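Local coordinates for protein glycoside hydrolase, family 11\:clostridium cellulosome enzyme, dockerin type i\:polysaccharide (PDB 2C79) that probably removes acetyl groups from xylan, acting as a metal-dependent acetyl xylan esterase of the polysaccharide deacetylase (NodB homology) family, at residues F11-D16 and D156-P161; N63-Y68 and R80-D85. All coordinates share one frame; numbering follows the deposited sequence. Where two conformers were deposited one is given.

Contact 1: F11-D16 and D156-P161; sequences FDDGPD and DVQPEP. With CO (cobalt (II) ion), chain B.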
ATOM      1  N   PHE A  11       1.224   1.954   1.712  1.00  4.87           N
ATOM      2  CA  PHE A  11       2.692   2.058   1.728  1.00  5.19           C
ATOM      3  C   PHE A  11       3.287   0.921   0.904  1.00  5.16           C
ATOM      4  O   PHE A  11       3.023  -0.266   1.173  1.00  6.32           O
ATOM      5  CB  PHE A  11       3.197   1.911   3.179  1.00  4.99           C
ATOM      6  CG  PHE A  11       2.773   3.058   4.058  1.00  4.79           C
ATOM      7  CD1 PHE A  11       3.470   4.291   4.009  1.00  5.99           C
ATOM      8  CD2 PHE A  11       1.641   2.956   4.865  1.00  5.82           C
ATOM      9  CE1 PHE A  11       3.050   5.359   4.798  1.00  5.57           C
ATOM     10  CE2 PHE A  11       1.235   4.049   5.669  1.00  6.83           C
ATOM     11  CZ  PHE A  11       1.934   5.248   5.621  1.00  6.35           C
ATOM     12  N   ASP A  12       4.099   1.274  -0.089  1.00  4.85           N
ATOM     13  CA  ASP A  12       4.789   0.281  -0.906  1.00  5.59           C
ATOM     14  C   ASP A  12       6.191  -0.012  -0.377  1.00  5.31           C
ATOM     15  O   ASP A  12       6.799   0.823   0.292  1.00  6.34           O
ATOM     16  CB  ASP A  12       4.866   0.747  -2.362  1.00  5.92           C
ATOM     17  CG  ASP A  12       3.525   0.674  -3.068  1.00  8.17           C
ATOM     18  OD1 ASP A  12       2.569   0.133  -2.475  1.00  9.57           O
ATOM     19  OD2 ASP A  12       3.430   1.156  -4.216  1.00  8.91           O
ATOM     20  N   ASP A  13       6.696  -1.204  -0.681  1.00  5.11           N
ATOM     21  CA  ASP A  13       8.114  -1.390  -0.972  1.00  5.48           C
ATOM     22  C   ASP A  13       8.841  -2.041   0.203  1.00  6.11           C
ATOM     23  O   ASP A  13      10.068  -2.123   0.220  1.00  7.44           O
ATOM     24  CB  ASP A  13       8.770  -0.055  -1.327  1.00  5.52           C
ATOM     25  CG  ASP A  13       8.835   0.182  -2.824  1.00  6.72           C
ATOM     26  OD1 ASP A  13       7.976  -0.361  -3.550  1.00  6.31           O
ATOM     27  OD2 ASP A  13       9.743   0.911  -3.273  1.00  8.92           O
ATOM     28  N   GLY A  14       8.067  -2.501   1.180  1.00  5.36           N
ATOM     29  CA  GLY A  14       8.601  -3.201   2.329  1.00  6.12           C
ATOM     30  C   GLY A  14       8.204  -4.664   2.331  1.00  5.07           C
ATOM     31  O   GLY A  14       7.710  -5.179   1.318  1.00  5.93           O
ATOM     32  N   PRO A  15       8.401  -5.352   3.455  1.00  5.72           N
ATOM     33  CA  PRO A  15       8.784  -4.805   4.762  1.00  5.88           C
ATOM     34  C   PRO A  15      10.272  -4.623   4.924  1.00  5.76           C
ATOM     35  O   PRO A  15      11.080  -5.421   4.401  1.00  7.00           O
ATOM     36  CB  PRO A  15       8.306  -5.895   5.732  1.00  6.89           C
ATOM     37  CG  PRO A  15       8.476  -7.199   4.944  1.00  7.66           C
ATOM     38  CD  PRO A  15       8.007  -6.775   3.526  1.00  6.66           C
ATOM     39  N   ASP A  16      10.613  -3.643   5.746  1.00  5.76           N
ATOM     40  CA  ASP A  16      12.001  -3.466   6.193  1.00  6.17           C
ATOM     41  C   ASP A  16      11.934  -3.273   7.694  1.00  6.24           C
ATOM     42  O   ASP A  16      11.246  -2.374   8.178  1.00  6.00           O
ATOM     43  CB  ASP A  16      12.596  -2.221   5.501  1.00  7.06           C
ATOM     44  CG  ASP A  16      14.061  -1.992   5.876  1.00  8.06           C
ATOM     45  OD1 ASP A  16      14.332  -1.426   6.952  1.00  9.36           O
ATOM     46  OD2 ASP A  16      14.959  -2.409   5.102  1.00 12.81           O
ATOM     47  N   ASP A 156       6.826   2.949   2.389  1.00  6.18           N
ATOM     48  CA  ASP A 156       7.492   2.832   3.703  1.00  6.92           C
ATOM     49  C   ASP A 156       8.971   2.596   3.547  1.00  7.03           C
ATOM     50  O   ASP A 156       9.747   2.933   4.459  1.00  7.62           O
ATOM     51  CB  ASP A 156       6.847   1.791   4.644  1.00  7.60           C
ATOM     52  CG  ASP A 156       6.696   0.420   4.045  1.00  7.55           C
ATOM     53  OD1 ASP A 156       6.257   0.319   2.886  1.00  9.15           O
ATOM     54  OD2 ASP A 156       6.928  -0.572   4.789  1.00  9.60           O
ATOM     55  N   VAL A 157       9.396   2.088   2.373  1.00  6.07           N
ATOM     56  CA  VAL A 157      10.795   1.750   2.179  1.00  7.48           C
ATOM     57  C   VAL A 157      11.292   2.383   0.885  1.00  6.71           C
ATOM     58  O   VAL A 157      10.736   2.130  -0.171  1.00  7.81           O
ATOM     59  CB  VAL A 157      10.976   0.193   2.117  1.00  7.73           C
ATOM     60  CG1 VAL A 157      12.436  -0.164   1.915  1.00 12.55           C
ATOM     61  CG2 VAL A 157      10.452  -0.436   3.431  1.00 10.16           C
ATOM     62  N   GLN A 158      12.374   3.167   1.001  1.00  6.61           N
ATOM     63  CA  GLN A 158      13.077   3.798  -0.131  1.00  6.42           C
ATOM     64  C   GLN A 158      14.481   4.076   0.365  1.00  7.19           C
ATOM     65  O   GLN A 158      14.712   4.140   1.590  1.00  6.91           O
ATOM     66  CB  GLN A 158      12.421   5.146  -0.523  1.00  6.85           C
ATOM     67  CG  GLN A 158      11.169   5.015  -1.389  1.00  7.38           C
ATOM     68  CD  GLN A 158      11.548   4.547  -2.770  1.00  9.81           C
ATOM     69  OE1 GLN A 158      12.286   5.239  -3.505  1.00 13.48           O
ATOM     70  NE2 GLN A 158      11.138   3.355  -3.116  1.00 14.58           N
ATOM     71  N   PRO A 159      15.418   4.303  -0.561  1.00  7.52           N
ATOM     72  CA  PRO A 159      16.753   4.803  -0.170  1.00  7.19           C
ATOM     73  C   PRO A 159      16.617   6.115   0.608  1.00  7.77           C
ATOM     74  O   PRO A 159      15.739   6.942   0.310  1.00  9.31           O
ATOM     75  CB  PRO A 159      17.452   5.047  -1.514  1.00  8.99           C
ATOM     76  CG  PRO A 159      16.785   3.969  -2.448  1.00  8.65           C
ATOM     77  CD  PRO A 159      15.297   4.100  -2.030  1.00  9.54           C
ATOM     78  N   GLU A 160      17.509   6.323   1.573  1.00  7.78           N
ATOM     79  CA  GLU A 160      17.417   7.541   2.403  1.00  8.17           C
ATOM     80  C   GLU A 160      18.214   8.704   1.811  1.00  7.40           C
ATOM     81  O   GLU A 160      19.089   8.515   0.964  1.00  8.28           O
ATOM     82  CB  GLU A 160      17.917   7.208   3.797  1.00  9.74           C
ATOM     83  CG  GLU A 160      16.861   6.267   4.487  1.00 14.10           C
ATOM     84  CD  GLU A 160      17.199   5.843   5.865  1.00 20.11           C
ATOM     85  OE1 GLU A 160      16.793   6.556   6.798  1.00 19.77           O
ATOM     86  OE2 GLU A 160      17.817   4.759   6.021  1.00 23.45           O
ATOM     87  N   PRO A 161      17.906   9.935   2.249  1.00  7.35           N
ATOM     88  CA  PRO A 161      16.856  10.332   3.212  1.00  7.88           C
ATOM     89  C   PRO A 161      15.461   9.921   2.773  1.00  7.05           C
ATOM     90  O   PRO A 161      15.107  10.018   1.564  1.00  7.71           O
ATOM     91  CB  PRO A 161      16.954  11.875   3.189  1.00  9.71           C
ATOM     92  CG  PRO A 161      18.320  12.177   2.867  1.00 10.76           C
ATOM     93  CD  PRO A 161      18.705  11.109   1.808  1.00  9.57           C
TER
HETATM   94 CO    CO B1685       7.160  -0.123  -5.690  1.00  7.24          CO
HETATM   95  O   HOH W   1       5.313  -2.018   1.977  1.00  7.26           O
HETATM   96  O   HOH W   2       6.093   1.598  -5.206  1.00  9.07           O
HETATM   97  O   HOH W   3       8.860   1.089  -6.052  1.00  9.97           O
HETATM   98  O   HOH W   4       8.315  -1.585  -6.617  1.00  9.78           O
HETATM   99  O   HOH W   5       6.401   0.450  -7.727  1.00 10.19           O

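Contact 2: N63-Y68 and R80-D85; sequences NHSWSY and RKSIAD. With CO (cobalt (II) ion), chain B.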
ATOM      1  N   ASN A  63      -0.490  -7.069  -2.067  1.00  5.00           N
ATOM      2  CA  ASN A  63       0.582  -7.729  -2.832  1.00  4.57           C
ATOM      3  C   ASN A  63       1.232  -6.696  -3.790  1.00  5.18           C
ATOM      4  O   ASN A  63       0.495  -6.054  -4.570  1.00  6.80           O
ATOM      5  CB  ASN A  63      -0.093  -8.852  -3.639  1.00  5.79           C
ATOM      6  CG  ASN A  63       0.876  -9.808  -4.323  1.00  5.92           C
ATOM      7  OD1 ASN A  63       1.832  -9.387  -4.977  1.00  8.04           O
ATOM      8  ND2 ASN A  63       0.610 -11.125  -4.211  1.00  7.30           N
ATOM      9  N   HIS A  64       2.558  -6.508  -3.679  1.00  4.81           N
ATOM     10  CA  HIS A  64       3.286  -5.609  -4.600  1.00  4.82           C
ATOM     11  C   HIS A  64       4.285  -6.424  -5.432  1.00  5.42           C
ATOM     12  O   HIS A  64       5.310  -5.898  -5.885  1.00  6.44           O
ATOM     13  CB  HIS A  64       3.974  -4.471  -3.810  1.00  5.61           C
ATOM     14  CG  HIS A  64       4.479  -3.317  -4.632  1.00  5.87           C
ATOM     15  ND1 HIS A  64       3.800  -2.782  -5.724  1.00  6.69           N
ATOM     16  CD2 HIS A  64       5.550  -2.499  -4.425  1.00  7.29           C
ATOM     17  CE1 HIS A  64       4.472  -1.720  -6.178  1.00  6.18           C
ATOM     18  NE2 HIS A  64       5.536  -1.523  -5.406  1.00  6.11           N
ATOM     19  N   SER A  65       3.990  -7.708  -5.624  1.00  4.75           N
ATOM     20  CA  SER A  65       4.803  -8.571  -6.484  1.00  5.27           C
ATOM     21  C   SER A  65       5.972  -9.193  -5.720  1.00  4.82           C
ATOM     22  O   SER A  65       6.298  -8.756  -4.617  1.00  5.50           O
ATOM     23  CB  SER A  65       5.319  -7.790  -7.694  1.00  6.84           C
ATOM     24  OG  SER A  65       6.697  -7.492  -7.558  1.00  6.89           O
ATOM     25  N   TRP A  66       6.602 -10.211  -6.305  1.00  5.51           N
ATOM     26  CA  TRP A  66       7.768 -10.827  -5.676  1.00  5.73           C
ATOM     27  C   TRP A  66       8.976  -9.899  -5.616  1.00  5.71           C
ATOM     28  O   TRP A  66       9.826 -10.022  -4.721  1.00  6.21           O
ATOM     29  CB  TRP A  66       8.148 -12.092  -6.451  1.00  6.31           C
ATOM     30  CG  TRP A  66       9.261 -12.870  -5.792  1.00  6.77           C
ATOM     31  CD1 TRP A  66      10.559 -12.957  -6.193  1.00  8.27           C
ATOM     32  CD2 TRP A  66       9.173 -13.603  -4.554  1.00  7.75           C
ATOM     33  NE1 TRP A  66      11.266 -13.755  -5.339  1.00  9.59           N
ATOM     34  CE2 TRP A  66      10.457 -14.144  -4.298  1.00  8.13           C
ATOM     35  CE3 TRP A  66       8.117 -13.900  -3.668  1.00  8.31           C
ATOM     36  CZ2 TRP A  66      10.724 -14.932  -3.160  1.00 10.29           C
ATOM     37  CZ3 TRP A  66       8.397 -14.652  -2.516  1.00 10.39           C
ATOM     38  CH2 TRP A  66       9.697 -15.154  -2.281  1.00 11.89           C
ATOM     39  N   SER A  67       9.059  -8.958  -6.566  1.00  6.63           N
ATOM     40  CA  SER A  67      10.269  -8.150  -6.696  1.00  6.65           C
ATOM     41  C   SER A  67       9.936  -6.720  -7.130  1.00  6.19           C
ATOM     42  O   SER A  67       8.817  -6.226  -6.819  1.00  7.28           O
ATOM     43  CB  SER A  67      11.302  -8.807  -7.644  1.00  8.23           C
ATOM     44  OG  SER A  67      12.596  -8.159  -7.499  1.00  9.61           O
ATOM     45  N   TYR A  68      10.897  -6.074  -7.784  1.00  6.90           N
ATOM     46  CA  TYR A  68      10.774  -4.654  -8.109  1.00  6.80           C
ATOM     47  C   TYR A  68      10.706  -4.412  -9.639  1.00  6.82           C
ATOM     48  O   TYR A  68      10.893  -3.286 -10.114  1.00  8.74           O
ATOM     49  CB  TYR A  68      11.946  -3.868  -7.483  1.00  8.32           C
ATOM     50  CG  TYR A  68      11.893  -3.933  -5.994  1.00  6.96           C
ATOM     51  CD1 TYR A  68      11.037  -3.061  -5.289  1.00  8.26           C
ATOM     52  CD2 TYR A  68      12.582  -4.932  -5.283  1.00  8.59           C
ATOM     53  CE1 TYR A  68      10.958  -3.108  -3.918  1.00  8.71           C
ATOM     54  CE2 TYR A  68      12.467  -4.987  -3.836  1.00  8.91           C
ATOM     55  CZ  TYR A  68      11.648  -4.074  -3.190  1.00  9.37           C
ATOM     56  OH  TYR A  68      11.526  -4.101  -1.782  1.00 12.24           O
ATOM     57  N   ARG A  80       1.967 -15.183 -12.755  1.00  9.91           N
ATOM     58  CA  ARG A  80       1.376 -16.106 -11.773  0.50 10.16           C
ATOM     59  C   ARG A  80       2.359 -16.484 -10.669  1.00  9.56           C
ATOM     60  O   ARG A  80       1.992 -16.549  -9.465  1.00 10.63           O
ATOM     61  CB  ARG A  80       0.887 -17.385 -12.458  0.50 10.61           C
ATOM     62  CG  ARG A  80      -0.582 -17.336 -12.947  0.50 14.25           C
ATOM     63  CD  ARG A  80      -1.056 -18.700 -13.510  0.50 17.13           C
ATOM     64  NE  ARG A  80      -0.246 -19.069 -14.665  0.50 19.27           N
ATOM     65  CZ  ARG A  80      -0.656 -19.078 -15.932  0.50 19.44           C
ATOM     66  NH1 ARG A  80      -1.915 -18.811 -16.267  0.50 23.32           N
ATOM     67  NH2 ARG A  80       0.211 -19.378 -16.872  0.50 19.08           N
ATOM     68  N   LYS A  81       3.607 -16.755 -11.061  1.00  8.31           N
ATOM     69  CA  LYS A  81       4.625 -17.149 -10.062  1.00  8.30           C
ATOM     70  C   LYS A  81       4.899 -16.010  -9.075  1.00  7.11           C
ATOM     71  O   LYS A  81       4.978 -16.196  -7.857  1.00  8.55           O
ATOM     72  CB  LYS A  81       5.924 -17.595 -10.728  1.00  9.80           C
ATOM     73  CG  LYS A  81       7.005 -17.976  -9.746  1.00 11.87           C
ATOM     74  CD  LYS A  81       8.226 -18.558 -10.459  1.00 14.02           C
ATOM     75  CE  LYS A  81       9.402 -18.753  -9.494  1.00 18.38           C
ATOM     76  NZ  LYS A  81       9.025 -19.600  -8.323  1.00 21.40           N
ATOM     77  N   SER A  82       5.084 -14.814  -9.628  1.00  7.55           N
ATOM     78  CA  SER A  82       5.401 -13.646  -8.789  1.00  6.42           C
ATOM     79  C   SER A  82       4.281 -13.369  -7.752  1.00  7.51           C
ATOM     80  O   SER A  82       4.553 -13.173  -6.565  1.00  8.16           O
ATOM     81  CB  SER A  82       5.596 -12.442  -9.724  1.00  6.67           C
ATOM     82  OG  SER A  82       5.860 -11.288  -8.956  1.00  6.87           O
ATOM     83  N   ILE A  83       3.027 -13.385  -8.208  0.50  7.59           N
ATOM     84  CA  ILE A  83       1.878 -13.146  -7.302  0.50  8.21           C
ATOM     85  C   ILE A  83       1.648 -14.299  -6.303  0.50  8.31           C
ATOM     86  O   ILE A  83       1.334 -14.046  -5.130  0.50  7.39           O
ATOM     87  CB  ILE A  83       0.585 -12.840  -8.090  0.50  8.51           C
ATOM     88  CG1 ILE A  83       0.476 -11.331  -8.402  0.50 12.07           C
ATOM     89  CG2 ILE A  83      -0.653 -13.228  -7.256  0.50  8.11           C
ATOM     90  CD1 ILE A  83       1.614 -10.707  -9.121  0.50 14.38           C
ATOM     91  N   ALA A  84       1.754 -15.553  -6.768  1.00  8.09           N
ATOM     92  CA  ALA A  84       1.494 -16.700  -5.900  1.00  8.46           C
ATOM     93  C   ALA A  84       2.558 -16.832  -4.841  1.00  8.83           C
ATOM     94  O   ALA A  84       2.251 -17.087  -3.666  1.00 10.67           O
ATOM     95  CB  ALA A  84       1.387 -17.993  -6.705  1.00  8.81           C
ATOM     96  N   ASP A  85       3.806 -16.653  -5.232  1.00  7.59           N
ATOM     97  CA  ASP A  85       4.903 -16.791  -4.255  1.00  8.30           C
ATOM     98  C   ASP A  85       4.792 -15.716  -3.177  1.00  8.06           C
ATOM     99  O   ASP A  85       5.118 -15.973  -1.990  1.00  9.44           O
ATOM    100  CB  ASP A  85       6.272 -16.710  -4.966  1.00  9.52           C
ATOM    101  CG  ASP A  85       6.601 -17.979  -5.750  1.00 10.64           C
ATOM    102  OD1 ASP A  85       5.793 -18.951  -5.736  1.00 13.14           O
ATOM    103  OD2 ASP A  85       7.666 -18.006  -6.455  1.00 12.36           O
TER
HETATM  104 CO    CO B1685       7.160  -0.123  -5.690  1.00  7.24          CO
HETATM  105  O   HOH W   3       8.860   1.089  -6.052  1.00  9.97           O
HETATM  106  O   HOH W   4       8.315  -1.585  -6.617  1.00  9.78           O
HETATM  107  O   HOH W   5       6.401   0.450  -7.727  1.00 10.19           O
HETATM  108  O   HOH W   2       6.093   1.598  -5.206  1.00  9.07           O

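Contact 1: F11-D16 and D156-P161
V157 fits its branched side chain into the bend made by D13, G14 and D16. Its CG2 lies 3.5 Å from the CA of G14. The same methyl comes as near to D16, at 3.5 Å from D16 CB, while CG1 lies by D13 O and D16 CB. The nearest approach of V157 is at the branch itself, where V157 CB sits 3.1 Å from D13 O.

D156 reaches back toward the strand end. Its CG is tucked between the backbone N and the carbonyl carbon (chi1 53°), which turns the carboxylate toward F11 and G14. OD1 comes within 3.5 Å of F11 CB. The backbone N of D156 lies near the plane of the F11 ring, at its edge, and donates to D12 O at 3.0 Å. One water accepts from G14 N at 2.9 Å and lies within reach of both F11 O and D156 OD1, with more acceptors around it than it has protons. The other carboxylate oxygen, D156 OD2, bonds to T20 on helix 17-30.

The segment 11-16 carries the FDDGP sequence of the first NodB motif, at the C-terminal end of strand 6-12. The loop 156-161 follows the neighbouring parallel strand 151-155. D13 binds the cobalt ion through OD1 at 2.3 Å, and H64 completes the protein part of the site. D13 OD2 points instead to metal-bound water and to Q158. The bent side chain of Q158 brings NE2 to 2.8 Å from D13 OD2, but the bond is weak, bent to 117° at the hydrogen; the amide and carboxylate planes are 39° apart. The side chain of D12 sets off away from loop 156-161: OD1 pairs with R102, and OD2 accepts from another metal-bound water.

Contact 2: N63-Y68 and R80-D85
The backbone N of W66 donates to the hydroxyl oxygen of S82, and the bond is nearly straight (3.0 Å, 173°). S82 has its OG anti to its own backbone N (chi1 178°), which holds the oxygen out from helix 76-94 toward the loop. The CB of W66 packs on the same oxygen at 3.5 Å.

The inner part of the contact is close and buried. N63 ends strand 60-63 and lays its amide against the helix backbone at I83. ND2 donates to I83 O at 3.1 Å, on a lone pair and in the carbonyl plane, and the acceptor lies nearly in the plane of the N63 amide. N87, one turn further along the helix, also bonds to ND2 through its OD1. The other end of the amide serves the loop: N63 OD1 accepts from S65 N at 2.8 Å, an Asx turn. S65 OG takes the N-H of S67 in turn, an ST turn. Both turns fold the chain on either side of S65.

The outer part is looser and partly open to solvent. The indole of W66 lies against D85 through its six-membered ring, with W66 CE3 3.6 Å from D85 CB. The ring stands steeply to the carboxylate, their planes 78° apart. The carboxylate takes its charged partner on the helix: D85 OD2 uses its syn lone pair for K81 NZ, 2.8 Å away.

H64, inside the Asx turn, points away from the helix and binds cobalt through NE2. With both ends of its amide bonded, N63 has its flip and rotation fixed, and it ties the backbone beside this metal ligand to the helix.

In the fold
Contact 2 is nested within the long chain loop that contact 1 closes, and their centres lie about 17 Å apart. They meet at the cobalt ion. Each supplies one protein ligand, and four waters complete six-fold coordination. Across the site D13 OD1 lies 3.3 Å from H64 NE2, and D12 OD2 is 3.6 Å from the same nitrogen. Y68, at the end of segment 63-68, makes a second link: its OH is 3.2 Å from D13 O, a probable hydrogen bond. Contact 1 packs the end of strand 6-12, with its ligand D13, on the loop after strand 151-155, whereas contact 2 ties the histidine loop outward to helix 76-94. The site is consistent with metal-dependent deacetylation in this family.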